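PDB 2XFD: carbohydrate binding module from Escherichia coli, which binds cellobiose at a calcium site and probably recognises xylan and related beta-linked glycans in the same calcium-dependent way. Local coordinates for residues V18-W30 / Y39-V51. Numbering follows the deposited sequence.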
loop_
_atom_site.group_PDB
_atom_site.type_symbol
_atom_site.label_atom_id
_atom_site.label_comp_id
_atom_site.label_asym_id
_atom_site.label_seq_id
_atom_site.Cartn_x
_atom_site.Cartn_y
_atom_site.Cartn_z
ATOM N N VAL A 18 -1.348 -2.318 7.314
ATOM C CA VAL A 18 -0.429 -2.087 6.229
ATOM C C VAL A 18 0.930 -1.672 6.773
ATOM O O VAL A 18 1.067 -1.052 7.842
ATOM C CB VAL A 18 -0.917 -1.055 5.222
ATOM C CG1 VAL A 18 -2.137 -1.577 4.520
ATOM C CG2 VAL A 18 -1.123 0.306 5.851
ATOM N N SER A 19 1.930 -1.973 5.989
ATOM C CA SER A 19 3.319 -1.577 6.237
ATOM C C SER A 19 3.845 -0.768 5.069
ATOM O O SER A 19 3.750 -1.179 3.926
ATOM C CB SER A 19 4.161 -2.835 6.405
ATOM O OG SER A 19 3.796 -3.535 7.573
ATOM N N LEU A 20 4.448 0.350 5.405
ATOM C CA LEU A 20 5.256 1.116 4.449
ATOM C C LEU A 20 6.678 0.537 4.489
ATOM O O LEU A 20 7.280 0.539 5.571
ATOM C CB LEU A 20 5.292 2.594 4.865
ATOM C CG LEU A 20 6.185 3.449 4.014
ATOM C CD1 LEU A 20 5.797 3.548 2.559
ATOM C CD2 LEU A 20 6.252 4.846 4.620
ATOM N N GLN A 21 7.158 0.083 3.365
ATOM C CA GLN A 21 8.477 -0.546 3.262
ATOM C C GLN A 21 9.347 0.215 2.280
ATOM O O GLN A 21 8.826 0.701 1.260
ATOM C CB GLN A 21 8.321 -1.987 2.796
ATOM C CG GLN A 21 7.435 -2.824 3.679
ATOM C CD GLN A 21 7.204 -4.208 3.087
ATOM O OE1 GLN A 21 6.969 -4.375 1.903
ATOM N NE2 GLN A 21 7.182 -5.162 3.933
ATOM N N VAL A 22 10.625 0.305 2.542
ATOM C CA VAL A 22 11.554 0.901 1.620
ATOM C C VAL A 22 12.751 -0.059 1.503
ATOM O O VAL A 22 13.400 -0.366 2.534
ATOM C CB VAL A 22 11.978 2.300 2.021
ATOM C CG1 VAL A 22 12.987 2.832 1.025
ATOM C CG2 VAL A 22 10.791 3.209 2.082
ATOM N N GLY A 23 13.022 -0.601 0.325
ATOM C CA GLY A 23 14.089 -1.581 0.159
ATOM C C GLY A 23 13.880 -2.836 0.957
ATOM O O GLY A 23 14.846 -3.557 1.267
ATOM N N GLY A 24 12.658 -3.152 1.335
ATOM C CA GLY A 24 12.360 -4.326 2.171
ATOM C C GLY A 24 12.347 -4.032 3.618
ATOM O O GLY A 24 11.960 -4.889 4.412
ATOM N N THR A 25 12.801 -2.852 4.075
ATOM C CA THR A 25 12.758 -2.473 5.456
ATOM C C THR A 25 11.390 -1.893 5.775
ATOM O O THR A 25 10.902 -1.005 5.078
ATOM C CB THR A 25 13.772 -1.341 5.783
ATOM O OG1 THR A 25 15.043 -1.772 5.345
ATOM C CG2 THR A 25 13.717 -0.924 7.161
ATOM N N THR A 26 10.720 -2.379 6.799
ATOM C CA THR A 26 9.470 -1.760 7.258
ATOM C C THR A 26 9.774 -0.448 7.954
ATOM O O THR A 26 10.419 -0.457 8.993
ATOM C CB THR A 26 8.693 -2.710 8.138
ATOM O OG1 THR A 26 8.232 -3.791 7.281
ATOM C CG2 THR A 26 7.490 -1.974 8.777
ATOM N N VAL A 27 9.318 0.652 7.420
ATOM C CA VAL A 27 9.450 1.980 7.989
ATOM C C VAL A 27 8.425 2.255 9.044
ATOM O O VAL A 27 8.728 2.800 10.125
ATOM C CB VAL A 27 9.356 3.073 6.846
ATOM C CG1 VAL A 27 9.341 4.470 7.432
ATOM C CG2 VAL A 27 10.528 2.889 5.895
ATOM N N GLN A 28 7.183 1.861 8.817
ATOM C CA GLN A 28 6.103 2.089 9.776
ATOM C C GLN A 28 4.976 1.148 9.413
ATOM O O GLN A 28 4.777 0.840 8.243
ATOM C CB GLN A 28 5.632 3.525 9.745
ATOM C CG GLN A 28 4.608 3.948 10.825
ATOM C CD GLN A 28 5.095 3.698 12.198
ATOM O OE1 GLN A 28 5.685 4.539 12.770
ATOM N NE2 GLN A 28 4.894 2.513 12.695
ATOM N N THR A 29 4.233 0.694 10.410
ATOM C CA THR A 29 3.014 -0.059 10.233
ATOM C C THR A 29 1.852 0.744 10.825
ATOM O O THR A 29 2.036 1.443 11.827
ATOM C CB THR A 29 3.152 -1.420 10.865
ATOM O OG1 THR A 29 3.197 -1.379 12.260
ATOM C CG2 THR A 29 4.297 -2.159 10.278
ATOM N N TRP A 30 0.676 0.593 10.236
ATOM C CA TRP A 30 -0.548 1.236 10.653
ATOM C C TRP A 30 -1.701 0.273 10.597
ATOM O O TRP A 30 -1.793 -0.546 9.682
ATOM C CB TRP A 30 -0.840 2.447 9.786
ATOM C CG TRP A 30 0.168 3.520 9.863
ATOM C CD1 TRP A 30 0.343 4.409 10.890
ATOM C CD2 TRP A 30 1.084 3.944 8.849
ATOM N NE1 TRP A 30 1.318 5.302 10.624
ATOM C CE2 TRP A 30 1.773 5.051 9.357
ATOM C CE3 TRP A 30 1.352 3.510 7.534
ATOM C CZ2 TRP A 30 2.714 5.744 8.607
ATOM C CZ3 TRP A 30 2.305 4.181 6.801
ATOM C CH2 TRP A 30 2.937 5.330 7.340
ATOM N N TYR A 39 -1.470 8.793 6.402
ATOM C CA TYR A 39 -0.526 8.202 7.322
ATOM C C TYR A 39 0.858 8.617 6.867
ATOM O O TYR A 39 1.228 8.340 5.721
ATOM C CB TYR A 39 -0.654 6.659 7.282
ATOM C CG TYR A 39 -2.037 6.160 7.660
ATOM C CD1 TYR A 39 -2.340 5.878 8.956
ATOM C CD2 TYR A 39 -3.052 6.075 6.727
ATOM C CE1 TYR A 39 -3.630 5.485 9.343
ATOM C CE2 TYR A 39 -4.313 5.695 7.100
ATOM C CZ TYR A 39 -4.617 5.384 8.414
ATOM O OH TYR A 39 -5.863 5.041 8.815
ATOM N N THR A 40 1.639 9.264 7.715
ATOM C CA THR A 40 2.912 9.875 7.280
ATOM C C THR A 40 4.056 9.328 8.069
ATOM O O THR A 40 3.986 9.179 9.289
ATOM C CB THR A 40 2.840 11.409 7.387
ATOM O OG1 THR A 40 1.816 11.860 6.493
ATOM C CG2 THR A 40 4.111 12.069 7.002
ATOM N N ALA A 41 5.164 9.061 7.387
ATOM C CA ALA A 41 6.411 8.674 8.020
ATOM C C ALA A 41 7.573 9.294 7.288
ATOM O O ALA A 41 7.494 9.685 6.155
ATOM C CB ALA A 41 6.569 7.168 8.064
ATOM N N SER A 42 8.693 9.327 7.993
ATOM C CA SER A 42 9.969 9.825 7.530
ATOM C C SER A 42 10.935 8.680 7.363
ATOM O O SER A 42 10.871 7.707 8.127
ATOM C CB SER A 42 10.628 10.763 8.599
ATOM O OG SER A 42 9.884 11.959 8.804
ATOM N N THR A 43 11.846 8.778 6.418
ATOM C CA THR A 43 12.904 7.786 6.289
ATOM C C THR A 43 14.103 8.426 5.534
ATOM O O THR A 43 13.929 9.203 4.593
ATOM C CB THR A 43 12.440 6.529 5.528
ATOM O OG1 THR A 43 13.473 5.555 5.497
ATOM C CG2 THR A 43 11.965 6.797 4.125
ATOM N N SER A 44 15.284 7.963 5.930
ATOM C CA SER A 44 16.557 8.222 5.267
ATOM C C SER A 44 16.823 7.213 4.121
ATOM O O SER A 44 17.731 7.376 3.360
ATOM C CB SER A 44 17.709 8.183 6.276
ATOM O OG SER A 44 17.902 6.935 6.846
ATOM N N LEU A 45 16.064 6.144 4.074
ATOM C CA LEU A 45 16.242 5.099 3.065
ATOM C C LEU A 45 15.769 5.649 1.713
ATOM O O LEU A 45 14.911 6.524 1.636
ATOM C CB LEU A 45 15.479 3.861 3.462
ATOM C CG LEU A 45 15.931 3.180 4.749
ATOM C CD1 LEU A 45 14.986 2.105 5.130
ATOM C CD2 LEU A 45 17.385 2.656 4.648
ATOM N N THR A 46 16.330 5.069 0.625
ATOM C CA THR A 46 16.106 5.594 -0.724
ATOM C C THR A 46 15.621 4.604 -1.740
ATOM O O THR A 46 15.409 4.937 -2.880
ATOM C CB THR A 46 17.417 6.227 -1.255
ATOM O OG1 THR A 46 18.417 5.203 -1.321
ATOM C CG2 THR A 46 17.954 7.317 -0.397
ATOM N N GLY A 47 15.480 3.358 -1.347
ATOM C CA GLY A 47 15.159 2.262 -2.250
ATOM C C GLY A 47 13.672 2.154 -2.601
ATOM O O GLY A 47 12.900 3.136 -2.544
ATOM N N GLU A 48 13.258 0.977 -3.058
ATOM C CA GLU A 48 11.948 0.749 -3.617
ATOM C C GLU A 48 10.914 0.870 -2.539
ATOM O O GLU A 48 10.952 0.191 -1.517
ATOM C CB GLU A 48 11.843 -0.621 -4.194
ATOM C CG GLU A 48 10.536 -0.940 -4.856
ATOM C CD GLU A 48 10.348 -2.381 -5.251
ATOM O OE1 GLU A 48 9.200 -2.768 -5.494
ATOM O OE2 GLU A 48 11.324 -3.136 -5.315
ATOM N N ILE A 49 9.890 1.685 -2.764
ATOM C CA ILE A 49 8.788 1.878 -1.841
ATOM C C ILE A 49 7.700 0.863 -2.140
ATOM O O ILE A 49 7.258 0.702 -3.267
ATOM C CB ILE A 49 8.171 3.299 -1.961
ATOM C CG1 ILE A 49 9.229 4.376 -1.677
ATOM C CG2 ILE A 49 6.988 3.433 -1.073
ATOM C CD1 ILE A 49 8.746 5.751 -2.158
ATOM N N ARG A 50 7.226 0.171 -1.088
ATOM C CA ARG A 50 6.055 -0.684 -1.167
ATOM C C ARG A 50 5.088 -0.338 -0.061
ATOM O O ARG A 50 5.473 0.043 1.049
ATOM C CB ARG A 50 6.473 -2.148 -1.045
ATOM C CG ARG A 50 7.364 -2.632 -2.161
ATOM C CD ARG A 50 7.871 -4.023 -1.920
ATOM N NE ARG A 50 8.719 -4.381 -3.034
ATOM C CZ ARG A 50 9.430 -5.512 -3.079
ATOM N NH1 ARG A 50 10.266 -5.706 -4.088
ATOM N NH2 ARG A 50 9.291 -6.418 -2.153
ATOM N N VAL A 51 3.791 -0.471 -0.351
ATOM C CA VAL A 51 2.750 -0.480 0.664
ATOM C C VAL A 51 2.180 -1.878 0.660
ATOM O O VAL A 51 1.661 -2.353 -0.346
ATOM C CB VAL A 51 1.663 0.541 0.415
ATOM C CG1 VAL A 51 0.569 0.410 1.430
ATOM C CG2 VAL A 51 2.247 1.940 0.402
HETATM O O HOH W 1 7.841 -6.558 0.374
HETATM O O HOH W 2 10.362 -2.351 -0.274
#
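Tyr39 lays its CB over the six-membered ring of Trp30, 3.5 Å from the ring centroid and almost on the ring normal, a CH-pi contact. With CG anti to its carbonyl carbon (chi1 -60°), Tyr39 swings its phenol ring back along the indole, and CD1 reaches Trp30 CG at 3.6 Å with the two planes oblique. Gln28 CG lies against the opposite face, toward its rim, so the indole is held between the two, while Thr40 O meets its edge at CZ2. Replacing Trp30 by an alanine is likely to take away the ring that separates Tyr39 CB from Gln28 CG and open a gap beside Ala41. Next along, Ala41 CB touches Val27 CG1 at 3.9 Å and also nears Leu20 CD2; Val27 and Gln28 form a classic bulge opposite Leu20. Val22 CG1 packs on Leu45 CB at 3.6 Å, whereas Leu20 CD1 meets Ile49 CG2. On the other face of strands 18-22 and 48-51, a water joins Gln21 OE1 to Arg50 NH2, and Arg50 grips Glu48 side-on in a salt bridge, NE to OE1 and NH1 to OE2; Ser107 OG also hydrogen-bonds Glu48 OE1. Two backbone hydrogen bonds pair Gln21 with Arg50, and Gly23 N binds Glu48 O. Strands 18-22 and 25-30 form a type I' hairpin in one sheet; strand 39-42 belongs to the facing sheet, the two-layered packing of a beta-sandwich carbohydrate-binding module.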